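Local coordinates for YARHG domain-containing protein (Legionella pneumophila subsp. pneumophila, PDB 4G2A) that is of unknown function but combines a DUF4424 region with a YARHG domain and has been proposed, tentatively, to bind nutrients, at residues H174-V179 with I217-H222; R186-I191 with C232-I237. All blocks are in the same frame, centred on the assembly; numbering follows the deposited sequence.

Contact 1: H174-V179 with I217-H222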
loop_
_atom_site.group_PDB
_atom_site.type_symbol
_atom_site.label_atom_id
_atom_site.label_comp_id
_atom_site.label_asym_id
_atom_site.label_seq_id
_atom_site.Cartn_x
_atom_site.Cartn_y
_atom_site.Cartn_z
ATOM N N HIS A 174 11.265 16.781 10.228
ATOM C CA HIS A 174 10.616 17.025 8.946
ATOM C C HIS A 174 10.327 15.716 8.217
ATOM O O HIS A 174 11.211 15.147 7.596
ATOM C CB HIS A 174 11.459 17.958 8.059
ATOM C CG HIS A 174 10.669 18.613 6.963
ATOM N ND1 HIS A 174 11.263 19.482 6.076
ATOM C CD2 HIS A 174 9.349 18.520 6.661
ATOM C CE1 HIS A 174 10.296 19.882 5.265
ATOM N NE2 HIS A 174 9.129 19.322 5.578
ATOM N N THR A 175 9.069 15.267 8.274
ATOM C CA THR A 175 8.593 14.018 7.700
ATOM C C THR A 175 7.915 14.250 6.360
ATOM O O THR A 175 6.854 14.880 6.287
ATOM C CB THR A 175 7.651 13.329 8.723
ATOM O OG1 THR A 175 8.297 13.354 10.005
ATOM C CG2 THR A 175 7.304 11.896 8.344
ATOM N N ARG A 176 8.522 13.734 5.299
ATOM C CA ARG A 176 7.923 13.822 3.973
ATOM C C ARG A 176 7.576 12.419 3.491
ATOM O O ARG A 176 8.453 11.557 3.409
ATOM C CB ARG A 176 8.824 14.564 2.983
ATOM C CG ARG A 176 8.649 16.064 3.093
ATOM C CD ARG A 176 9.947 16.814 3.262
ATOM N NE ARG A 176 10.956 16.007 3.939
ATOM C CZ ARG A 176 12.262 16.174 3.784
ATOM N NH1 ARG A 176 12.728 17.148 3.008
ATOM N NH2 ARG A 176 13.113 15.375 4.405
ATOM N N LEU A 177 6.272 12.178 3.235
ATOM C CA LEU A 177 5.756 10.884 2.795
ATOM C C LEU A 177 5.000 11.015 1.487
ATOM O O LEU A 177 4.145 11.893 1.339
ATOM C CB LEU A 177 4.847 10.239 3.865
ATOM C CG LEU A 177 5.420 10.138 5.285
ATOM C CD1 LEU A 177 4.410 10.636 6.306
ATOM C CD2 LEU A 177 5.850 8.712 5.589
ATOM N N GLU A 178 5.290 10.120 0.546
ATOM C CA GLU A 178 4.615 10.172 -0.743
ATOM C C GLU A 178 4.237 8.766 -1.213
ATOM O O GLU A 178 5.112 7.906 -1.347
ATOM C CB GLU A 178 5.513 10.890 -1.768
ATOM C CG GLU A 178 4.824 11.323 -3.052
ATOM C CD GLU A 178 5.735 11.999 -4.064
ATOM O OE1 GLU A 178 6.897 11.557 -4.215
ATOM O OE2 GLU A 178 5.279 12.963 -4.722
ATOM N N VAL A 179 2.916 8.540 -1.455
ATOM C CA VAL A 179 2.392 7.281 -2.004
ATOM C C VAL A 179 1.938 7.550 -3.452
ATOM O O VAL A 179 1.176 8.489 -3.699
ATOM C CB VAL A 179 1.294 6.650 -1.140
ATOM C CG1 VAL A 179 0.693 5.423 -1.842
ATOM C CG2 VAL A 179 1.849 6.274 0.235
ATOM N N ILE A 217 0.180 12.778 -0.603
ATOM C CA ILE A 217 1.343 13.432 0.004
ATOM C C ILE A 217 1.071 13.969 1.418
ATOM O O ILE A 217 0.036 14.572 1.691
ATOM C CB ILE A 217 1.838 14.586 -0.943
ATOM C CG1 ILE A 217 2.306 14.038 -2.288
ATOM C CG2 ILE A 217 2.959 15.433 -0.343
ATOM C CD1 ILE A 217 1.485 14.493 -3.397
ATOM N N TRP A 218 2.063 13.769 2.284
ATOM C CA TRP A 218 2.191 14.299 3.639
ATOM C C TRP A 218 3.496 15.091 3.702
ATOM O O TRP A 218 4.493 14.655 3.117
ATOM C CB TRP A 218 2.222 13.178 4.690
ATOM C CG TRP A 218 0.975 12.371 4.870
ATOM C CD1 TRP A 218 0.132 12.412 5.938
ATOM C CD2 TRP A 218 0.559 11.246 4.072
ATOM N NE1 TRP A 218 -0.847 11.449 5.807
ATOM C CE2 TRP A 218 -0.588 10.696 4.689
ATOM C CE3 TRP A 218 1.039 10.657 2.884
ATOM C CZ2 TRP A 218 -1.255 9.574 4.174
ATOM C CZ3 TRP A 218 0.364 9.564 2.358
ATOM C CH2 TRP A 218 -0.772 9.035 3.000
ATOM N N ASP A 219 3.487 16.260 4.366
ATOM C CA ASP A 219 4.668 17.111 4.562
ATOM C C ASP A 219 4.537 17.732 5.950
ATOM O O ASP A 219 3.892 18.766 6.124
ATOM C CB ASP A 219 4.788 18.155 3.447
ATOM C CG ASP A 219 6.097 18.929 3.433
ATOM O OD1 ASP A 219 6.859 18.847 4.435
ATOM O OD2 ASP A 219 6.361 19.626 2.428
ATOM N N LEU A 220 5.102 17.039 6.953
ATOM C CA LEU A 220 4.967 17.361 8.377
ATOM C C LEU A 220 6.293 17.795 9.011
ATOM O O LEU A 220 7.323 17.166 8.795
ATOM C CB LEU A 220 4.381 16.119 9.104
ATOM C CG LEU A 220 3.327 15.306 8.286
ATOM C CD1 LEU A 220 3.358 13.826 8.632
ATOM C CD2 LEU A 220 1.936 15.906 8.391
ATOM N N ARG A 221 6.249 18.880 9.787
ATOM C CA ARG A 221 7.395 19.477 10.470
ATOM C C ARG A 221 7.185 19.286 11.949
ATOM O O ARG A 221 6.037 19.293 12.380
ATOM C CB ARG A 221 7.566 20.965 10.090
ATOM C CG ARG A 221 7.592 21.227 8.569
ATOM C CD ARG A 221 8.151 22.592 8.216
ATOM N NE ARG A 221 9.613 22.620 8.257
ATOM C CZ ARG A 221 10.393 22.916 7.219
ATOM N NH1 ARG A 221 9.858 23.222 6.042
ATOM N NH2 ARG A 221 11.716 22.919 7.355
ATOM N N HIS A 222 8.274 19.006 12.715
ATOM C CA HIS A 222 8.258 18.691 14.146
ATOM C C HIS A 222 7.305 17.557 14.452
ATOM O O HIS A 222 6.685 17.540 15.523
ATOM C CB HIS A 222 7.900 19.918 14.992
ATOM C CG HIS A 222 9.077 20.775 15.243
ATOM N ND1 HIS A 222 10.056 20.395 16.138
ATOM C CD2 HIS A 222 9.438 21.942 14.653
ATOM C CE1 HIS A 222 10.963 21.360 16.100
ATOM N NE2 HIS A 222 10.634 22.313 15.216
#
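His-174 NE2 donates a 2.6 Å hydrogen bond to Asp-219 OD1, a His-carboxylate pair bridging neighbouring strands of an antiparallel beta sheet. Ring and carboxylate are nearly coplanar, 19° apart, and OD1 lies at the ring's edge. Asp-219 CG is anti to its backbone N (chi1 -170°), which carries CG toward strand 174-179 and the His-174 ring. The imidazole is held between two arginines: the guanidinium of Arg-221 stacks on one face, centres 3.9 Å apart, while Arg-176 CD covers the opposite face near the rim. Arg-221 NH1 also forms a salt bridge with a bound sulfate, and Arg-176 NH2 bonds to Glu-26 O on strand 21-33, which flanks 174-179 in parallel. Between the two strands the backbones pair twice. Thr-175 N meets Leu-220 O at 2.6 Å, with the reverse bond from Leu-220 N to Thr-175 O; Leu-177 and Trp-218 exchange a second pair, the bond from Trp-218 N to Leu-177 O measuring 3.0 Å. The face carrying Leu-177, Trp-218 and Leu-220 packs mostly apolar groups, though Thr-175 OG1 there bonds to Glu-26 OE1. Leu-177 CD1 sits 3.7 Å from Trp-218 CB and also reaches Leu-220 CD1, while the indole, its NE1 bonded to Pro-202 O, packs with Val-179 against Leu-229 and Leu-231 of strand 229-235. On the Arg-176 and Asp-219 face, Glu-178 CG lies alongside Ile-217 CG1 at 3.8 Å.

Contact 2: R186-I191 with C232-I237. With SO4 (sulfate ion), chain H; SO4 (sulfate ion), chain G.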
loop_
_atom_site.group_PDB
_atom_site.type_symbol
_atom_site.label_atom_id
_atom_site.label_comp_id
_atom_site.label_asym_id
_atom_site.label_seq_id
_atom_site.Cartn_x
_atom_site.Cartn_y
_atom_site.Cartn_z
ATOM N N ARG A 186 -8.844 5.636 -5.754
ATOM C CA ARG A 186 -9.702 6.357 -4.819
ATOM C C ARG A 186 -9.416 5.831 -3.421
ATOM O O ARG A 186 -9.033 4.662 -3.274
ATOM C CB ARG A 186 -11.204 6.173 -5.151
ATOM C CG ARG A 186 -11.753 7.079 -6.250
ATOM C CD ARG A 186 -11.488 8.546 -5.965
ATOM N NE ARG A 186 -11.933 9.429 -7.040
ATOM C CZ ARG A 186 -11.215 9.745 -8.110
ATOM N NH1 ARG A 186 -10.018 9.202 -8.302
ATOM N NH2 ARG A 186 -11.709 10.569 -9.024
ATOM N N LEU A 187 -9.621 6.663 -2.388
ATOM C CA LEU A 187 -9.509 6.191 -1.009
ATOM C C LEU A 187 -10.715 5.321 -0.729
ATOM O O LEU A 187 -11.794 5.628 -1.242
ATOM C CB LEU A 187 -9.481 7.363 0.001
ATOM C CG LEU A 187 -8.398 8.385 -0.123
ATOM C CD1 LEU A 187 -8.654 9.542 0.833
ATOM C CD2 LEU A 187 -7.056 7.776 0.116
ATOM N N CYS A 188 -10.578 4.286 0.114
ATOM C CA CYS A 188 -11.735 3.472 0.478
ATOM C C CYS A 188 -12.686 4.294 1.354
ATOM O O CYS A 188 -13.874 4.018 1.362
ATOM C CB CYS A 188 -11.311 2.181 1.161
ATOM S SG CYS A 188 -10.097 1.215 0.221
ATOM N N SER A 189 -12.175 5.339 2.032
ATOM C CA SER A 189 -12.957 6.293 2.827
ATOM C C SER A 189 -13.753 7.272 1.902
ATOM O O SER A 189 -14.657 7.964 2.390
ATOM C CB SER A 189 -12.050 7.066 3.793
ATOM O OG SER A 189 -11.111 7.918 3.155
ATOM N N GLU A 190 -13.420 7.326 0.583
ATOM C CA GLU A 190 -14.143 8.139 -0.418
ATOM C C GLU A 190 -15.293 7.304 -1.086
ATOM O O GLU A 190 -16.164 7.875 -1.743
ATOM C CB GLU A 190 -13.191 8.683 -1.505
ATOM C CG GLU A 190 -12.207 9.749 -1.039
ATOM C CD GLU A 190 -11.256 10.265 -2.107
ATOM O OE1 GLU A 190 -10.529 9.446 -2.711
ATOM O OE2 GLU A 190 -11.219 11.498 -2.322
ATOM N N ILE A 191 -15.288 5.961 -0.900
ATOM C CA ILE A 191 -16.279 5.039 -1.462
ATOM C C ILE A 191 -17.087 4.381 -0.315
ATOM O O ILE A 191 -18.316 4.444 -0.340
ATOM C CB ILE A 191 -15.586 4.025 -2.422
ATOM C CG1 ILE A 191 -15.197 4.781 -3.740
ATOM C CG2 ILE A 191 -16.489 2.789 -2.700
ATOM C CD1 ILE A 191 -14.355 4.110 -4.686
ATOM N N CYS A 232 -5.546 3.083 2.761
ATOM C CA CYS A 232 -6.440 2.118 2.151
ATOM C C CYS A 232 -6.954 2.676 0.800
ATOM O O CYS A 232 -7.558 3.761 0.758
ATOM C CB CYS A 232 -7.582 1.814 3.111
ATOM S SG CYS A 232 -8.614 0.436 2.592
ATOM N N LEU A 233 -6.685 1.949 -0.296
ATOM C CA LEU A 233 -7.026 2.386 -1.659
ATOM C C LEU A 233 -7.860 1.413 -2.444
ATOM O O LEU A 233 -7.752 0.196 -2.260
ATOM C CB LEU A 233 -5.744 2.623 -2.486
ATOM C CG LEU A 233 -4.755 3.689 -2.027
ATOM C CD1 LEU A 233 -3.500 3.651 -2.889
ATOM C CD2 LEU A 233 -5.380 5.066 -2.045
ATOM N N PHE A 234 -8.638 1.954 -3.391
ATOM C CA PHE A 234 -9.372 1.157 -4.357
ATOM C C PHE A 234 -8.673 1.315 -5.686
ATOM O O PHE A 234 -8.383 2.432 -6.085
ATOM C CB PHE A 234 -10.867 1.563 -4.474
ATOM C CG PHE A 234 -11.836 0.800 -3.605
ATOM C CD1 PHE A 234 -11.983 -0.578 -3.741
ATOM C CD2 PHE A 234 -12.641 1.463 -2.689
ATOM C CE1 PHE A 234 -12.872 -1.282 -2.931
ATOM C CE2 PHE A 234 -13.533 0.761 -1.879
ATOM C CZ PHE A 234 -13.643 -0.609 -2.007
ATOM N N THR A 235 -8.396 0.211 -6.358
ATOM C CA THR A 235 -7.847 0.196 -7.709
ATOM C C THR A 235 -9.039 -0.068 -8.619
ATOM O O THR A 235 -10.105 -0.435 -8.116
ATOM C CB THR A 235 -6.740 -0.848 -7.832
ATOM O OG1 THR A 235 -7.277 -2.095 -7.416
ATOM C CG2 THR A 235 -5.497 -0.501 -7.033
ATOM N N GLY A 236 -8.873 0.132 -9.923
ATOM C CA GLY A 236 -9.946 -0.022 -10.903
ATOM C C GLY A 236 -10.695 -1.343 -10.894
ATOM O O GLY A 236 -11.888 -1.381 -10.570
ATOM N N ILE A 237 -10.007 -2.434 -11.259
ATOM C CA ILE A 237 -10.590 -3.779 -11.358
ATOM C C ILE A 237 -11.116 -4.229 -9.979
ATOM O O ILE A 237 -12.215 -4.772 -9.920
ATOM C CB ILE A 237 -9.568 -4.804 -11.960
ATOM C CG1 ILE A 237 -8.915 -4.302 -13.282
ATOM C CG2 ILE A 237 -10.156 -6.201 -12.080
ATOM C CD1 ILE A 237 -9.244 -4.988 -14.557
HETATM S S SO4 H . -9.007 11.242 -11.170
HETATM O O1 SO4 H . -8.779 9.795 -11.276
HETATM O O2 SO4 H . -10.443 11.505 -11.338
HETATM O O3 SO4 H . -8.569 11.726 -9.865
HETATM O O4 SO4 H . -8.260 11.951 -12.205
HETATM S S SO4 G . -15.280 10.690 -8.164
HETATM O O1 SO4 G . -14.934 10.435 -9.566
HETATM O O2 SO4 G . -16.616 11.276 -8.080
HETATM O O3 SO4 G . -15.262 9.433 -7.410
HETATM O O4 SO4 G . -14.313 11.622 -7.586
HETATM O O HOH W 1 -9.130 5.021 2.529
#
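Cys-232 O is gripped by two groups: the backbone N of Cys-188, which donates at 3.1 Å from well above the carbonyl plane, and a water 2.7 Å away that also accepts from Ser-189 N. This carbonyl ends a short antiparallel beta pairing, in which Phe-234 N bonds to Arg-186 O at 2.7 Å and Arg-186 N, more distantly, to Phe-234 O. Beyond Leu-187 the chain turns in a helical conformation, and Glu-190 OE1 accepts a hydrogen bond from Leu-187 N through its anti lone pair while forming a salt bridge with Arg-214. The turn brings Cys-188 SG to within 2.9 Å of Cys-232 SG. A disulfide of this pair is known, but the gap is too long for a fully formed S-S bond, leaving it doubtful as modelled. Cys-188 SG, anti to its carbonyl carbon (chi1 -53°), makes a sulfur-aromatic contact over the Phe-234 ring, 4.2 Å from the centroid. Ile-191 CG2 approaches CE2 of the same ring at 3.7 Å. The Arg-186 guanidinium leads away and meets two sulfates, probably from the crystallisation liquor, at its edge, one on the NE/NH2 side, the other on the NH1/NH2 side, where NH2 bonds to sulfate O2 at 2.8 Å. Leu-187 and Leu-233 rest on Tyr-216 of strand 215-220, strand 155-160 flanks 229-235, the Tyr-154 ring meets Phe-234, and helix 236-250 follows directly, placing Tyr-239 against Ile-191 and Lys-243 against Phe-234.

Contacts 1 and 2 alternate along the chain: strand 174-180 leads on to 185-187, and strand 215-220 to 229-235, so both connections pass from one antiparallel pairing to the other. Their centres are 21 Å apart, yet their nearest atoms come to about 5 Å without touching. Strand residues between and beside them knit the two together: Val-179 and Trp-218 of contact 1 lean on Leu-229 and Leu-231, just ahead of Cys-232, whereas Tyr-216, next to Ile-217, receives leucines of contact 2. Sulfates lie beside arginines in both contacts, but no active site is known, and whether they mark a natural anion pocket remains open.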